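Local coordinates for protein serine repeat antigen 5 (Plasmodium falciparum, PDB 6X42) that is a papain-family pseudo-zymogen of the malaria parasite, a serine repeat antigen whose enzymatic role is uncertain, at residues 59-64 with 275-280. Numbering follows the deposited sequence.
Sequences KYHLET and VIFNVD
H61 meets F277 through two separate interactions, a hydrogen bond to the backbone and an aromatic pair. The backbone N of F277 donates to NE2 of H61 over 3.0 Å. The N-H...N angle of 168° is nearly straight, and the donor lies at the edge of the imidazole, nearly in its plane. CB of H61 points toward the strand, and CG is anti to the backbone N (chi1 -176°). The same imidazole turns its edge toward the face of the F277 ring in an offset edge-to-face pair, planes at 61°, with CD2 of H61 3.6 Å from CD2 of F277. NE2 of H61 also lies 3.5 Å from CA of I276, so the imidazole sits close against the strand backbone as well as the phenyl ring.

L62 extends the contact at the ring edge of F277. Its CD2 comes to 3.9 Å from CD2 of F277, near the plane of that ring, and the two side chains cross at about a right angle. Packing is looser toward V279: CD2 of L62 stays 4.3 Å from CG1 of V279, which is partly exposed, whereas H61, L62, I276 and F277 are buried. L103 of helix 99-109 also touches F277, and I190 of strand 189-193 touches the side chains of both H61 and F277.

The contact joins the long helix 53-68 of the papain-like fold to strand 273-280, which pairs antiparallel with strands 160-164 and 189-193; the axes of 59-64 and 275-277 approach to 9.2 Å. Because NE2 accepts the F277 N-H, it would be expected to be unprotonated. ND1, hydrogen-bonded to S188 OG, would then hold the proton of a neutral imidazole, consistent with the ND1-H tautomer and with both ring nitrogens being satisfied inside the core.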
loop_
_atom_site.group_PDB
_atom_site.type_symbol
_atom_site.label_atom_id
_atom_site.label_comp_id
_atom_site.label_asym_id
_atom_site.label_seq_id
_atom_site.Cartn_x
_atom_site.Cartn_y
_atom_site.Cartn_z
ATOM N N LYS A 59 0.267 -6.434 0.492
ATOM C CA LYS A 59 1.053 -7.298 -0.381
ATOM C C LYS A 59 1.787 -6.486 -1.442
ATOM O O LYS A 59 2.914 -6.831 -1.827
ATOM C CB LYS A 59 0.195 -8.411 -0.996
ATOM C CG LYS A 59 -0.513 -8.044 -2.286
ATOM C CD LYS A 59 -1.481 -9.143 -2.760
ATOM C CE LYS A 59 -2.031 -8.859 -4.129
ATOM N NZ LYS A 59 -1.079 -9.257 -5.198
ATOM N N TYR A 60 1.165 -5.406 -1.933
ATOM C CA TYR A 60 1.843 -4.566 -2.913
ATOM C C TYR A 60 3.095 -3.928 -2.317
ATOM O O TYR A 60 4.117 -3.811 -2.985
ATOM C CB TYR A 60 0.905 -3.501 -3.455
ATOM C CG TYR A 60 1.554 -2.548 -4.426
ATOM C CD1 TYR A 60 1.735 -2.884 -5.773
ATOM C CD2 TYR A 60 2.039 -1.322 -3.993
ATOM C CE1 TYR A 60 2.314 -1.993 -6.666
ATOM C CE2 TYR A 60 2.617 -0.432 -4.867
ATOM C CZ TYR A 60 2.761 -0.762 -6.201
ATOM O OH TYR A 60 3.325 0.176 -7.043
ATOM N N HIS A 61 3.028 -3.521 -1.050
ATOM C CA HIS A 61 4.203 -2.985 -0.368
ATOM C C HIS A 61 5.336 -4.012 -0.338
ATOM O O HIS A 61 6.489 -3.663 -0.600
ATOM C CB HIS A 61 3.773 -2.496 1.018
ATOM C CG HIS A 61 4.848 -1.822 1.821
ATOM N ND1 HIS A 61 5.576 -0.744 1.375
ATOM C CD2 HIS A 61 5.268 -2.049 3.088
ATOM C CE1 HIS A 61 6.424 -0.367 2.323
ATOM N NE2 HIS A 61 6.237 -1.123 3.384
ATOM N N LEU A 62 5.028 -5.285 -0.067
ATOM C CA LEU A 62 6.051 -6.324 -0.167
ATOM C C LEU A 62 6.511 -6.534 -1.607
ATOM O O LEU A 62 7.702 -6.787 -1.846
ATOM C CB LEU A 62 5.552 -7.640 0.425
ATOM C CG LEU A 62 5.421 -7.752 1.928
ATOM C CD1 LEU A 62 5.033 -9.185 2.296
ATOM C CD2 LEU A 62 6.739 -7.369 2.609
ATOM N N GLU A 63 5.591 -6.456 -2.578
ATOM C CA GLU A 63 5.978 -6.587 -3.990
ATOM C C GLU A 63 6.953 -5.476 -4.411
ATOM O O GLU A 63 7.921 -5.736 -5.137
ATOM C CB GLU A 63 4.744 -6.611 -4.903
ATOM C CG GLU A 63 3.901 -7.881 -4.707
ATOM C CD GLU A 63 2.447 -7.755 -5.162
ATOM O OE1 GLU A 63 2.050 -6.661 -5.644
ATOM O OE2 GLU A 63 1.698 -8.762 -5.039
ATOM N N THR A 64 6.739 -4.231 -3.955
ATOM C CA THR A 64 7.684 -3.177 -4.341
ATOM C C THR A 64 9.010 -3.347 -3.617
ATOM O O THR A 64 10.064 -3.076 -4.195
ATOM C CB THR A 64 7.122 -1.751 -4.186
ATOM O OG1 THR A 64 6.943 -1.385 -2.807
ATOM C CG2 THR A 64 5.790 -1.581 -4.915
ATOM N N VAL A 275 1.741 3.136 6.805
ATOM C CA VAL A 275 2.404 1.995 7.420
ATOM C C VAL A 275 3.532 1.531 6.511
ATOM O O VAL A 275 3.368 1.443 5.286
ATOM C CB VAL A 275 1.422 0.836 7.705
ATOM C CG1 VAL A 275 2.125 -0.346 8.344
ATOM C CG2 VAL A 275 0.286 1.298 8.574
ATOM N N ILE A 276 4.671 1.218 7.120
ATOM C CA ILE A 276 5.798 0.589 6.441
ATOM C C ILE A 276 6.132 -0.721 7.146
ATOM O O ILE A 276 5.942 -0.863 8.358
ATOM C CB ILE A 276 7.048 1.479 6.329
ATOM C CG1 ILE A 276 7.619 1.812 7.685
ATOM C CG2 ILE A 276 6.710 2.761 5.593
ATOM C CD1 ILE A 276 8.985 2.466 7.611
ATOM N N PHE A 277 6.566 -1.701 6.354
ATOM C CA PHE A 277 7.007 -2.985 6.874
ATOM C C PHE A 277 8.520 -2.991 7.010
ATOM O O PHE A 277 9.236 -2.532 6.107
ATOM C CB PHE A 277 6.565 -4.107 5.956
ATOM C CG PHE A 277 5.071 -4.382 5.956
ATOM C CD1 PHE A 277 4.232 -3.963 6.981
ATOM C CD2 PHE A 277 4.508 -5.116 4.914
ATOM C CE1 PHE A 277 2.876 -4.263 6.949
ATOM C CE2 PHE A 277 3.145 -5.420 4.894
ATOM C CZ PHE A 277 2.345 -5.004 5.911
ATOM N N ASN A 278 9.000 -3.530 8.123
ATOM C CA ASN A 278 10.430 -3.619 8.410
ATOM C C ASN A 278 10.857 -5.066 8.200
ATOM O O ASN A 278 10.601 -5.926 9.044
ATOM C CB ASN A 278 10.668 -3.145 9.830
ATOM C CG ASN A 278 10.151 -1.740 10.065
ATOM O OD1 ASN A 278 10.386 -0.843 9.260
ATOM N ND2 ASN A 278 9.425 -1.547 11.152
ATOM N N VAL A 279 11.479 -5.339 7.054
ATOM C CA VAL A 279 11.834 -6.703 6.682
ATOM C C VAL A 279 13.292 -6.791 6.254
ATOM O O VAL A 279 13.887 -5.825 5.773
ATOM C CB VAL A 279 10.919 -7.241 5.567
ATOM C CG1 VAL A 279 9.455 -7.156 5.994
ATOM C CG2 VAL A 279 11.163 -6.467 4.291
ATOM N N ASP A 280 13.873 -7.967 6.457
ATOM C CA ASP A 280 15.180 -8.305 5.910
ATOM C C ASP A 280 14.946 -9.223 4.724
ATOM O O ASP A 280 14.214 -10.215 4.832
ATOM C CB ASP A 280 16.069 -8.999 6.947
ATOM C CG ASP A 280 17.404 -9.479 6.362
#